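Local coordinates for SusD homolog (Bacteroides thetaiotaomicron, PDB 4MRU), which probably binds glycans such as mucin O-glycans at the cell surface, as a SusD-like outer-membrane lipoprotein, at residues Q32-Q44 with F241-W255. Residues are numbered along the deposited sequence; the frame is centred on the assembly and turned at random.
Sequences QGLVIPAQEHLYQ and FHVAENRSALCFNDW
A salt bridge between Glu-40 and Arg-247 and the packing of Ser-248 on Tyr-43 join helix 40-54 to helix 248-254 and the loop before it; the short helical segments here cross at -64°. Arg-247 grips the carboxylate side-on. Its NE reaches Glu-40 OE1 at 2.9 Å and its NH2 reaches Glu-40 OE2 at 2.6 Å. Both bonds arrive from above the carboxylate plane, which is turned 63° from the guanidinium. Glu-40 has CG between its backbone N and carbonyl carbon (chi1 64°), which lays CG 3.6 Å from Trp-255 CH2; the bend at chi2 then turns the acid to Arg-247. Leu-250 CD1 covers one guanidinium face, and NH1 makes a weak salt bridge to Glu-245. An alanine in place of Arg-247 would probably leave the Glu-40 carboxylate without its charge partner and free to turn. Deeper in, Ser-248 CB sits over the centre of the Tyr-43 ring, a CH-pi contact at 3.5 Å from the centroid. Tyr-43 CE1 meets the edge of the Phe-252 ring, 3.6 Å from CE2. A water joins Ala-38 O to Glu-245 O and Arg-247 N. Farther along, Gln-32 CB lies over one face of Phe-241, 3.9 Å from its centroid; the Gln-32 amide is held by Asp-185 and Asp-186. Asn-246 caps the second helix by accepting weakly from Ala-249 N. The arrangement is two crossed helices held by a side-on salt bridge and a CH-pi contact, within the largely helical SusD-like fold, away from the magnesium site.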
loop_
_atom_site.group_PDB
_atom_site.type_symbol
_atom_site.label_atom_id
_atom_site.label_comp_id
_atom_site.label_asym_id
_atom_site.label_seq_id
_atom_site.Cartn_x
_atom_site.Cartn_y
_atom_site.Cartn_z
ATOM N N GLN A 32 16.332 1.946 -0.270
ATOM C CA GLN A 32 15.449 0.812 -0.570
ATOM C C GLN A 32 14.717 0.326 0.681
ATOM O O GLN A 32 13.562 -0.114 0.612
ATOM C CB GLN A 32 16.242 -0.336 -1.218
ATOM C CG GLN A 32 16.795 0.060 -2.572
ATOM C CD GLN A 32 17.617 -1.010 -3.293
ATOM O OE1 GLN A 32 18.259 -1.876 -2.693
ATOM N NE2 GLN A 32 17.627 -0.911 -4.592
ATOM N N GLY A 33 15.368 0.469 1.836
ATOM C CA GLY A 33 14.769 0.137 3.117
ATOM C C GLY A 33 13.829 1.146 3.711
ATOM O O GLY A 33 13.363 0.967 4.827
ATOM N N LEU A 34 13.550 2.213 2.978
ATOM C CA LEU A 34 12.556 3.225 3.424
ATOM C C LEU A 34 11.292 3.212 2.587
ATOM O O LEU A 34 10.395 4.071 2.749
ATOM C CB LEU A 34 13.214 4.583 3.358
ATOM C CG LEU A 34 14.211 4.846 4.492
ATOM C CD1 LEU A 34 15.104 6.036 4.169
ATOM C CD2 LEU A 34 13.483 5.069 5.809
ATOM N N VAL A 35 11.221 2.289 1.651
ATOM C CA VAL A 35 10.031 2.075 0.830
ATOM C C VAL A 35 9.066 1.272 1.689
ATOM O O VAL A 35 8.165 1.849 2.314
ATOM C CB VAL A 35 10.368 1.411 -0.531
ATOM C CG1 VAL A 35 9.103 1.061 -1.295
ATOM C CG2 VAL A 35 11.238 2.337 -1.357
ATOM N N ILE A 36 9.286 -0.039 1.812
ATOM C CA ILE A 36 8.575 -0.769 2.834
ATOM C C ILE A 36 9.608 -0.815 3.931
ATOM O O ILE A 36 10.714 -1.348 3.716
ATOM C CB ILE A 36 8.157 -2.183 2.423
ATOM C CG1 ILE A 36 7.320 -2.194 1.135
ATOM C CG2 ILE A 36 7.370 -2.832 3.554
ATOM C CD1 ILE A 36 5.904 -1.736 1.271
ATOM N N PRO A 37 9.337 -0.154 5.062
ATOM C CA PRO A 37 10.437 0.008 6.040
ATOM C C PRO A 37 11.070 -1.316 6.518
ATOM O O PRO A 37 10.402 -2.239 6.998
ATOM C CB PRO A 37 9.786 0.737 7.196
ATOM C CG PRO A 37 8.345 0.803 6.882
ATOM C CD PRO A 37 8.096 0.521 5.483
ATOM N N ALA A 38 12.375 -1.347 6.415
ATOM C CA ALA A 38 13.148 -2.501 6.804
ATOM C C ALA A 38 13.646 -2.437 8.249
ATOM O O ALA A 38 14.257 -3.402 8.718
ATOM C CB ALA A 38 14.321 -2.640 5.848
ATOM N N GLN A 39 13.396 -1.315 8.940
ATOM C CA GLN A 39 13.617 -1.210 10.370
ATOM C C GLN A 39 12.322 -1.505 11.094
ATOM O O GLN A 39 11.326 -0.811 10.854
ATOM C CB GLN A 39 14.079 0.199 10.771
ATOM C CG GLN A 39 15.328 0.714 10.080
ATOM C CD GLN A 39 15.444 2.249 10.144
ATOM O OE1 GLN A 39 16.340 2.753 10.812
ATOM N NE2 GLN A 39 14.514 2.999 9.465
ATOM N N GLU A 40 12.356 -2.456 12.029
ATOM C CA GLU A 40 11.145 -2.907 12.696
ATOM C C GLU A 40 10.503 -1.770 13.487
ATOM O O GLU A 40 9.273 -1.718 13.637
ATOM C CB GLU A 40 11.401 -4.124 13.610
ATOM C CG GLU A 40 12.326 -3.932 14.798
ATOM C CD GLU A 40 13.825 -4.096 14.511
ATOM O OE1 GLU A 40 14.285 -4.056 13.347
ATOM O OE2 GLU A 40 14.570 -4.210 15.490
ATOM N N HIS A 41 11.303 -0.857 14.005
ATOM C CA HIS A 41 10.735 0.210 14.818
ATOM C C HIS A 41 9.789 1.092 13.970
ATOM O O HIS A 41 8.751 1.520 14.448
ATOM C CB HIS A 41 11.808 1.069 15.464
ATOM C CG HIS A 41 11.235 2.188 16.275
ATOM N ND1 HIS A 41 11.043 3.449 15.756
ATOM C CD2 HIS A 41 10.770 2.224 17.547
ATOM C CE1 HIS A 41 10.476 4.222 16.670
ATOM N NE2 HIS A 41 10.279 3.495 17.763
ATOM N N LEU A 42 10.163 1.355 12.731
ATOM C CA LEU A 42 9.350 2.121 11.787
ATOM C C LEU A 42 8.210 1.258 11.206
ATOM O O LEU A 42 7.059 1.674 11.184
ATOM C CB LEU A 42 10.229 2.710 10.692
ATOM C CG LEU A 42 9.558 3.480 9.557
ATOM C CD1 LEU A 42 8.496 4.459 10.028
ATOM C CD2 LEU A 42 10.654 4.207 8.771
ATOM N N TYR A 43 8.527 0.033 10.821
ATOM C CA TYR A 43 7.543 -0.917 10.304
ATOM C C TYR A 43 6.296 -1.018 11.221
ATOM O O TYR A 43 5.154 -1.026 10.743
ATOM C CB TYR A 43 8.184 -2.310 10.061
ATOM C CG TYR A 43 7.262 -3.245 9.326
ATOM C CD1 TYR A 43 6.271 -3.933 10.006
ATOM C CD2 TYR A 43 7.377 -3.455 7.932
ATOM C CE1 TYR A 43 5.409 -4.802 9.341
ATOM C CE2 TYR A 43 6.468 -4.280 7.255
ATOM C CZ TYR A 43 5.488 -4.943 7.963
ATOM O OH TYR A 43 4.595 -5.773 7.316
ATOM N N GLN A 44 6.495 -1.169 12.531
ATOM C CA GLN A 44 5.347 -1.456 13.422
ATOM C C GLN A 44 4.264 -0.374 13.316
ATOM O O GLN A 44 3.090 -0.671 13.303
ATOM C CB GLN A 44 5.792 -1.665 14.875
ATOM C CG GLN A 44 6.324 -0.417 15.554
ATOM C CD GLN A 44 6.884 -0.703 16.927
ATOM O OE1 GLN A 44 6.371 -1.567 17.660
ATOM N NE2 GLN A 44 7.937 0.027 17.299
ATOM N N PHE A 241 12.501 -6.069 -2.518
ATOM C CA PHE A 241 13.716 -5.701 -1.786
ATOM C C PHE A 241 14.144 -6.930 -1.009
ATOM O O PHE A 241 13.502 -7.343 -0.040
ATOM C CB PHE A 241 13.483 -4.475 -0.898
ATOM C CG PHE A 241 14.655 -4.076 -0.060
ATOM C CD1 PHE A 241 15.931 -3.937 -0.616
ATOM C CD2 PHE A 241 14.478 -3.777 1.290
ATOM C CE1 PHE A 241 16.999 -3.518 0.138
ATOM C CE2 PHE A 241 15.552 -3.359 2.054
ATOM C CZ PHE A 241 16.808 -3.242 1.487
ATOM N N HIS A 242 15.236 -7.534 -1.454
ATOM C CA HIS A 242 15.767 -8.712 -0.836
ATOM C C HIS A 242 16.666 -8.339 0.323
ATOM O O HIS A 242 17.481 -7.387 0.248
ATOM C CB HIS A 242 16.593 -9.518 -1.860
ATOM C CG HIS A 242 15.838 -9.886 -3.085
ATOM N ND1 HIS A 242 15.708 -9.030 -4.148
ATOM C CD2 HIS A 242 15.139 -10.998 -3.412
ATOM C CE1 HIS A 242 14.995 -9.606 -5.098
ATOM N NE2 HIS A 242 14.619 -10.791 -4.667
ATOM N N VAL A 243 16.569 -9.098 1.395
ATOM C CA VAL A 243 17.311 -8.777 2.573
ATOM C C VAL A 243 17.822 -10.060 3.226
ATOM O O VAL A 243 17.171 -11.093 3.114
ATOM C CB VAL A 243 16.445 -8.033 3.598
ATOM C CG1 VAL A 243 16.088 -6.643 3.099
ATOM C CG2 VAL A 243 15.192 -8.833 3.917
ATOM N N ALA A 244 18.978 -9.965 3.884
ATOM C CA ALA A 244 19.568 -11.093 4.621
ATOM C C ALA A 244 18.740 -11.403 5.857
ATOM O O ALA A 244 18.612 -12.552 6.241
ATOM C CB ALA A 244 21.014 -10.788 4.994
ATOM N N GLU A 245 18.125 -10.370 6.454
ATOM C CA GLU A 245 17.235 -10.554 7.583
ATOM C C GLU A 245 16.056 -9.609 7.486
ATOM O O GLU A 245 16.231 -8.389 7.446
ATOM C CB GLU A 245 17.960 -10.347 8.937
ATOM C CG GLU A 245 16.996 -10.721 10.066
ATOM C CD GLU A 245 17.482 -10.480 11.496
ATOM O OE1 GLU A 245 18.448 -9.720 11.682
ATOM O OE2 GLU A 245 16.829 -11.055 12.422
ATOM N N ASN A 246 14.856 -10.186 7.409
ATOM C CA ASN A 246 13.629 -9.422 7.385
ATOM C C ASN A 246 13.223 -9.174 8.817
ATOM O O ASN A 246 12.766 -10.091 9.511
ATOM C CB ASN A 246 12.555 -10.182 6.607
ATOM C CG ASN A 246 11.280 -9.410 6.454
ATOM O OD1 ASN A 246 10.786 -8.771 7.405
ATOM N ND2 ASN A 246 10.698 -9.474 5.238
ATOM N N ARG A 247 13.429 -7.931 9.274
ATOM C CA ARG A 247 13.198 -7.585 10.654
ATOM C C ARG A 247 11.701 -7.425 10.917
ATOM O O ARG A 247 11.260 -7.525 12.050
ATOM C CB ARG A 247 13.928 -6.279 11.005
ATOM C CG ARG A 247 15.414 -6.312 10.745
ATOM C CD ARG A 247 16.122 -7.039 11.845
ATOM N NE ARG A 247 16.071 -6.294 13.091
ATOM C CZ ARG A 247 16.507 -6.761 14.250
ATOM N NH1 ARG A 247 17.009 -7.982 14.325
ATOM N NH2 ARG A 247 16.429 -6.017 15.348
ATOM N N SER A 248 10.915 -7.184 9.871
ATOM C CA SER A 248 9.470 -7.067 10.048
ATOM C C SER A 248 8.876 -8.379 10.567
ATOM O O SER A 248 7.786 -8.394 11.144
ATOM C CB SER A 248 8.736 -6.651 8.750
ATOM O OG SER A 248 8.597 -7.686 7.783
ATOM N N ALA A 249 9.566 -9.490 10.332
ATOM C CA ALA A 249 9.113 -10.770 10.864
ATOM C C ALA A 249 9.044 -10.747 12.380
ATOM O O ALA A 249 8.232 -11.475 12.961
ATOM C CB ALA A 249 10.006 -11.912 10.382
ATOM N N LEU A 250 9.889 -9.940 13.036
ATOM C CA LEU A 250 9.832 -9.816 14.491
ATOM C C LEU A 250 8.414 -9.448 14.957
ATOM O O LEU A 250 7.920 -10.020 15.934
ATOM C CB LEU A 250 10.800 -8.752 15.024
ATOM C CG LEU A 250 12.264 -9.124 14.848
ATOM C CD1 LEU A 250 13.127 -7.885 15.085
ATOM C CD2 LEU A 250 12.671 -10.282 15.754
ATOM N N CYS A 251 7.792 -8.486 14.276
ATOM C CA CYS A 251 6.508 -7.914 14.694
ATOM C C CYS A 251 5.433 -8.979 14.796
ATOM O O CYS A 251 4.560 -8.894 15.658
ATOM C CB CYS A 251 6.028 -6.822 13.722
ATOM S SG CYS A 251 7.207 -5.437 13.526
ATOM N N PHE A 252 5.494 -9.971 13.904
ATOM C CA PHE A 252 4.437 -10.946 13.759
ATOM C C PHE A 252 4.792 -12.256 14.436
ATOM O O PHE A 252 3.970 -12.851 15.099
ATOM C CB PHE A 252 4.165 -11.195 12.277
ATOM C CG PHE A 252 3.638 -9.990 11.553
ATOM C CD1 PHE A 252 2.285 -9.711 11.541
ATOM C CD2 PHE A 252 4.508 -9.141 10.886
ATOM C CE1 PHE A 252 1.788 -8.597 10.898
ATOM C CE2 PHE A 252 4.026 -8.040 10.203
ATOM C CZ PHE A 252 2.666 -7.753 10.221
ATOM N N ASN A 253 6.021 -12.706 14.250
ATOM C CA ASN A 253 6.454 -14.024 14.705
ATOM C C ASN A 253 6.998 -14.034 16.124
ATOM O O ASN A 253 6.877 -15.032 16.801
ATOM C CB ASN A 253 7.516 -14.595 13.755
ATOM C CG ASN A 253 6.931 -15.062 12.433
ATOM O OD1 ASN A 253 5.705 -15.106 12.235
ATOM N ND2 ASN A 253 7.816 -15.423 11.501
ATOM N N ASP A 254 7.668 -12.981 16.541
ATOM C CA ASP A 254 8.461 -13.011 17.791
ATOM C C ASP A 254 7.839 -12.129 18.816
ATOM O O ASP A 254 7.551 -12.588 19.890
ATOM C CB ASP A 254 9.925 -12.624 17.529
ATOM C CG ASP A 254 10.571 -13.575 16.489
ATOM O OD1 ASP A 254 10.509 -14.807 16.692
ATOM O OD2 ASP A 254 10.968 -13.116 15.413
ATOM N N TRP A 255 7.600 -10.874 18.472
ATOM C CA TRP A 255 6.818 -9.987 19.359
ATOM C C TRP A 255 5.367 -10.409 19.452
ATOM O O TRP A 255 4.741 -10.242 20.498
ATOM C CB TRP A 255 6.829 -8.568 18.852
ATOM C CG TRP A 255 8.167 -7.941 18.636
ATOM C CD1 TRP A 255 9.400 -8.449 18.934
ATOM C CD2 TRP A 255 8.389 -6.660 18.053
ATOM N NE1 TRP A 255 10.382 -7.564 18.543
ATOM C CE2 TRP A 255 9.778 -6.444 18.026
ATOM C CE3 TRP A 255 7.538 -5.667 17.555
ATOM C CZ2 TRP A 255 10.327 -5.277 17.530
ATOM C CZ3 TRP A 255 8.091 -4.512 17.057
ATOM C CH2 TRP A 255 9.470 -4.337 17.018
HETATM O O HOH W 1 14.352 -5.808 7.520
HETATM O O HOH W 2 6.834 -7.677 5.678
#